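Local coordinates for protein ParA (Salmonella enterica subsp. enterica serovar Newport str. SL317, PDB 3EZF) that probably acts as a DNA-binding ATPase in plasmid partition, with ADP-mediated transcriptional regulation as a second role, at residues Val130-Val138 with Thr198-Ile206. Residues are numbered along the deposited sequence; the frame is centred on the assembly and turned at random.
Sequences VTLAHALRV and TIVPGVDVI. Unlike the reference sequence in segment 198-206: Val-200 (reference Ile). With SO4 (sulfate ion), chain G.
His-134 and Val-203 bring their backbones to within 6.3 Å between CA atoms, where helix 129-138 runs nearly antiparallel to strand 203-206, at 158°, with the short axes 8.9 Å apart. Just before the strand, a type I turn from Val-200 to Val-203, closed by the bond from Val-203 N to Val-200 O, packs against the side of the last turn of the helix. The His-134 imidazole pushes into this bend. Val-200 CG2 sits over the middle of one ring face, 3.4 Å from the centroid and 13° off the normal, a CH-pi contact; Val-130 CG1 covers the opposite face nearer the rim. At the ring edge, near its plane, Thr-198 CG2 comes to NE2 and Val-203 CB to CD2, and Ile-199 CG1 lies 3.3 Å from His-134 CE1. Thr-198 OG1 is hydrogen-bonded to the carbonyl O of Phe-163. One turn further along, Arg-137 bends at chi2 (-75°), carrying its guanidinium over the turn so that Gly-202 CA lies 3.4 Å above the guanidinium plane, over its centre. Arg-137 CG meets Val-203 CG2 at 3.7 Å. At the polar end NE bonds Leu-147 O, NH2 pairs with Asp-146, and a weak bond, 3.1 Å from NH2 to sulfate O4, reaches an ion probably from the crystallisation liquor. Next to the histidine, Ala-133 CB packs against Val-203 CG1, and the pairs Val-130 with Val-203 and Val-205 continue the apolar layer between the helix and an outermost strand of the parallel sheet in this P-loop NTPase-type domain. No hydrogen bond joins the two segments: apolar packing holds them together, while the charge of Arg-137 is answered by Asp-146, which probably eases its burial.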
ATOM      1  N   VAL A 130     -11.477 -10.356  -1.039  1.00 53.43           N
ATOM      2  CA  VAL A 130     -12.799 -10.678  -0.515  1.00 53.46           C
ATOM      3  C   VAL A 130     -13.843 -10.537  -1.615  1.00 51.87           C
ATOM      4  O   VAL A 130     -14.895 -11.184  -1.591  1.00 48.61           O
ATOM      5  CB  VAL A 130     -13.176  -9.763   0.667  1.00 51.37           C
ATOM      6  CG1 VAL A 130     -14.510 -10.178   1.224  1.00 54.04           C
ATOM      7  CG2 VAL A 130     -12.121  -9.859   1.757  1.00 53.37           C
ATOM      8  N   THR A 131     -13.537  -9.694  -2.590  1.00 52.60           N
ATOM      9  CA  THR A 131     -14.449  -9.469  -3.694  1.00 54.08           C
ATOM     10  C   THR A 131     -14.560 -10.737  -4.524  1.00 51.04           C
ATOM     11  O   THR A 131     -15.633 -11.077  -5.017  1.00 48.02           O
ATOM     12  CB  THR A 131     -13.984  -8.285  -4.570  1.00 56.66           C
ATOM     13  OG1 THR A 131     -14.035  -7.070  -3.803  1.00 56.93           O
ATOM     14  CG2 THR A 131     -14.886  -8.139  -5.791  1.00 58.77           C
ATOM     15  N   LEU A 132     -13.455 -11.450  -4.672  1.00 50.37           N
ATOM     16  CA  LEU A 132     -13.496 -12.691  -5.428  1.00 50.43           C
ATOM     17  C   LEU A 132     -14.282 -13.694  -4.588  1.00 50.46           C
ATOM     18  O   LEU A 132     -15.150 -14.408  -5.084  1.00 53.99           O
ATOM     19  CB  LEU A 132     -12.085 -13.219  -5.665  1.00 50.46           C
ATOM     20  CG  LEU A 132     -11.830 -13.814  -7.048  1.00 51.03           C
ATOM     21  CD1 LEU A 132     -10.550 -14.626  -6.992  1.00 48.47           C
ATOM     22  CD2 LEU A 132     -13.011 -14.675  -7.483  1.00 49.45           C
ATOM     23  N   ALA A 133     -13.974 -13.740  -3.302  1.00 47.52           N
ATOM     24  CA  ALA A 133     -14.671 -14.647  -2.415  1.00 50.11           C
ATOM     25  C   ALA A 133     -16.174 -14.388  -2.492  1.00 49.53           C
ATOM     26  O   ALA A 133     -16.971 -15.324  -2.578  1.00 48.20           O
ATOM     27  CB  ALA A 133     -14.175 -14.463  -0.996  1.00 53.16           C
ATOM     28  N   HIS A 134     -16.555 -13.116  -2.460  1.00 48.82           N
ATOM     29  CA  HIS A 134     -17.965 -12.747  -2.541  1.00 47.55           C
ATOM     30  C   HIS A 134     -18.599 -13.159  -3.855  1.00 47.23           C
ATOM     31  O   HIS A 134     -19.715 -13.664  -3.860  1.00 45.90           O
ATOM     32  CB  HIS A 134     -18.134 -11.244  -2.321  1.00 47.61           C
ATOM     33  CG  HIS A 134     -18.105 -10.853  -0.876  1.00 51.59           C
ATOM     34  ND1 HIS A 134     -18.111  -9.539  -0.449  1.00 47.89           N
ATOM     35  CD2 HIS A 134     -18.094 -11.611   0.246  1.00 47.83           C
ATOM     36  CE1 HIS A 134     -18.107  -9.510   0.867  1.00 47.68           C
ATOM     37  NE2 HIS A 134     -18.097 -10.754   1.319  1.00 46.15           N
ATOM     38  N   ALA A 135     -17.877 -12.945  -4.956  1.00 49.02           N
ATOM     39  CA  ALA A 135     -18.332 -13.309  -6.299  1.00 49.52           C
ATOM     40  C   ALA A 135     -18.555 -14.816  -6.386  1.00 49.81           C
ATOM     41  O   ALA A 135     -19.672 -15.277  -6.648  1.00 53.01           O
ATOM     42  CB  ALA A 135     -17.290 -12.879  -7.342  1.00 49.17           C
ATOM     43  N   LEU A 136     -17.484 -15.578  -6.173  1.00 45.29           N
ATOM     44  CA  LEU A 136     -17.558 -17.033  -6.214  1.00 47.24           C
ATOM     45  C   LEU A 136     -18.786 -17.544  -5.440  1.00 45.67           C
ATOM     46  O   LEU A 136     -19.475 -18.462  -5.876  1.00 38.89           O
ATOM     47  CB  LEU A 136     -16.264 -17.632  -5.629  1.00 44.58           C
ATOM     48  CG  LEU A 136     -14.989 -17.434  -6.465  1.00 43.96           C
ATOM     49  CD1 LEU A 136     -13.744 -17.897  -5.725  1.00 38.02           C
ATOM     50  CD2 LEU A 136     -15.147 -18.207  -7.751  1.00 45.81           C
ATOM     51  N   ARG A 137     -19.067 -16.907  -4.309  1.00 48.01           N
ATOM     52  CA  ARG A 137     -20.170 -17.305  -3.445  1.00 51.10           C
ATOM     53  C   ARG A 137     -21.557 -17.141  -4.039  1.00 53.09           C
ATOM     54  O   ARG A 137     -22.324 -18.098  -4.111  1.00 56.63           O
ATOM     55  CB  ARG A 137     -20.102 -16.535  -2.120  1.00 48.41           C
ATOM     56  CG  ARG A 137     -20.488 -17.352  -0.909  1.00 42.70           C
ATOM     57  CD  ARG A 137     -21.980 -17.582  -0.803  1.00 43.61           C
ATOM     58  NE  ARG A 137     -22.290 -18.860  -0.147  1.00 45.49           N
ATOM     59  CZ  ARG A 137     -23.309 -19.056   0.683  1.00 38.08           C
ATOM     60  NH1 ARG A 137     -24.125 -18.058   0.987  1.00 44.80           N
ATOM     61  NH2 ARG A 137     -23.531 -20.259   1.168  1.00 38.22           N
ATOM     62  N   VAL A 138     -21.877 -15.931  -4.465  1.00 54.88           N
ATOM     63  CA  VAL A 138     -23.196 -15.656  -4.991  1.00 54.87           C
ATOM     64  C   VAL A 138     -23.330 -15.855  -6.478  1.00 57.40           C
ATOM     65  O   VAL A 138     -24.376 -15.549  -7.041  1.00 63.15           O
ATOM     66  CB  VAL A 138     -23.611 -14.218  -4.671  1.00 55.65           C
ATOM     67  CG1 VAL A 138     -23.359 -13.920  -3.202  1.00 57.79           C
ATOM     68  CG2 VAL A 138     -22.841 -13.248  -5.548  1.00 55.52           C
ATOM     69  N   THR A 198     -19.163 -11.510   7.181  1.00 60.01           N
ATOM     70  CA  THR A 198     -19.161 -10.315   6.345  1.00 63.83           C
ATOM     71  C   THR A 198     -20.564 -10.012   5.804  1.00 64.88           C
ATOM     72  O   THR A 198     -21.554 -10.514   6.334  1.00 66.11           O
ATOM     73  CB  THR A 198     -18.168 -10.458   5.167  1.00 64.73           C
ATOM     74  OG1 THR A 198     -18.071  -9.206   4.479  1.00 75.92           O
ATOM     75  CG2 THR A 198     -18.639 -11.510   4.195  1.00 65.72           C
ATOM     76  N   ILE A 199     -20.650  -9.184   4.766  1.00 63.68           N
ATOM     77  CA  ILE A 199     -21.934  -8.830   4.171  1.00 63.93           C
ATOM     78  C   ILE A 199     -22.512  -9.991   3.371  1.00 64.21           C
ATOM     79  O   ILE A 199     -23.669  -9.956   2.961  1.00 68.05           O
ATOM     80  CB  ILE A 199     -21.795  -7.633   3.220  1.00 66.82           C
ATOM     81  CG1 ILE A 199     -20.772  -7.963   2.121  1.00 69.09           C
ATOM     82  CG2 ILE A 199     -21.392  -6.404   4.004  1.00 66.81           C
ATOM     83  CD1 ILE A 199     -20.695  -6.936   0.973  1.00 66.89           C
ATOM     84  N   VAL A 200     -21.691 -11.006   3.136  1.00 62.40           N
ATOM     85  CA  VAL A 200     -22.098 -12.189   2.386  1.00 59.28           C
ATOM     86  C   VAL A 200     -21.933 -13.399   3.296  1.00 57.42           C
ATOM     87  O   VAL A 200     -20.825 -13.919   3.451  1.00 57.01           O
ATOM     88  CB  VAL A 200     -21.210 -12.386   1.141  1.00 58.84           C
ATOM     89  CG1 VAL A 200     -21.539 -13.699   0.465  1.00 62.23           C
ATOM     90  CG2 VAL A 200     -21.385 -11.223   0.197  1.00 56.25           C
ATOM     91  N   PRO A 201     -23.038 -13.872   3.896  1.00 57.62           N
ATOM     92  CA  PRO A 201     -23.026 -15.031   4.803  1.00 56.72           C
ATOM     93  C   PRO A 201     -22.083 -16.209   4.485  1.00 55.92           C
ATOM     94  O   PRO A 201     -21.463 -16.765   5.401  1.00 62.04           O
ATOM     95  CB  PRO A 201     -24.495 -15.458   4.851  1.00 52.84           C
ATOM     96  CG  PRO A 201     -25.079 -14.875   3.590  1.00 56.99           C
ATOM     97  CD  PRO A 201     -24.420 -13.530   3.528  1.00 54.06           C
ATOM     98  N   GLY A 202     -21.943 -16.599   3.226  1.00 44.84           N
ATOM     99  CA  GLY A 202     -21.047 -17.717   2.979  1.00 45.94           C
ATOM    100  C   GLY A 202     -19.550 -17.452   3.113  1.00 41.41           C
ATOM    101  O   GLY A 202     -18.791 -18.384   3.341  1.00 40.03           O
ATOM    102  N   VAL A 203     -19.142 -16.188   2.979  1.00 43.19           N
ATOM    103  CA  VAL A 203     -17.737 -15.753   3.022  1.00 42.83           C
ATOM    104  C   VAL A 203     -17.286 -15.136   4.348  1.00 47.39           C
ATOM    105  O   VAL A 203     -17.727 -14.050   4.692  1.00 48.92           O
ATOM    106  CB  VAL A 203     -17.482 -14.699   1.921  1.00 45.23           C
ATOM    107  CG1 VAL A 203     -16.055 -14.181   2.001  1.00 44.00           C
ATOM    108  CG2 VAL A 203     -17.756 -15.303   0.531  1.00 47.66           C
ATOM    109  N   ASP A 204     -16.382 -15.806   5.068  1.00 50.03           N
ATOM    110  CA  ASP A 204     -15.885 -15.323   6.370  1.00 44.99           C
ATOM    111  C   ASP A 204     -14.478 -14.758   6.271  1.00 45.95           C
ATOM    112  O   ASP A 204     -13.739 -15.098   5.350  1.00 54.77           O
ATOM    113  CB  ASP A 204     -15.874 -16.460   7.389  1.00 49.24           C
ATOM    114  CG  ASP A 204     -17.264 -16.975   7.707  1.00 50.95           C
ATOM    115  OD1 ASP A 204     -17.959 -16.344   8.518  1.00 57.51           O
ATOM    116  OD2 ASP A 204     -17.667 -18.009   7.146  1.00 55.11           O
ATOM    117  N   VAL A 205     -14.089 -13.916   7.225  1.00 44.67           N
ATOM    118  CA  VAL A 205     -12.759 -13.303   7.186  1.00 45.32           C
ATOM    119  C   VAL A 205     -12.057 -13.280   8.535  1.00 43.94           C
ATOM    120  O   VAL A 205     -12.708 -13.043   9.551  1.00 45.43           O
ATOM    121  CB  VAL A 205     -12.825 -11.831   6.682  1.00 45.48           C
ATOM    122  CG1 VAL A 205     -11.420 -11.270   6.536  1.00 44.81           C
ATOM    123  CG2 VAL A 205     -13.563 -11.753   5.346  1.00 48.54           C
ATOM    124  N   ILE A 206     -10.746 -13.552   8.541  1.00 40.67           N
ATOM    125  CA  ILE A 206      -9.940 -13.484   9.767  1.00 42.80           C
ATOM    126  C   ILE A 206      -9.182 -12.184   9.572  1.00 44.99           C
ATOM    127  O   ILE A 206      -8.255 -12.116   8.773  1.00 48.08           O
ATOM    128  CB  ILE A 206      -8.909 -14.621   9.909  1.00 40.11           C
ATOM    129  CG1 ILE A 206      -9.592 -15.920  10.336  1.00 43.22           C
ATOM    130  CG2 ILE A 206      -7.901 -14.262  10.977  1.00 37.40           C
ATOM    131  CD1 ILE A 206      -8.608 -17.070  10.643  1.00 38.96           C
TER
HETATM  132  S   SO4 G 796     -23.354 -20.502   5.128  1.00163.40           S
HETATM  133  O1  SO4 G 796     -24.250 -21.073   6.150  1.00164.38           O
HETATM  134  O2  SO4 G 796     -22.614 -21.588   4.461  1.00163.27           O
HETATM  135  O3  SO4 G 796     -22.403 -19.575   5.770  1.00164.21           O
HETATM  136  O4  SO4 G 796     -24.152 -19.765   4.136  1.00164.02           O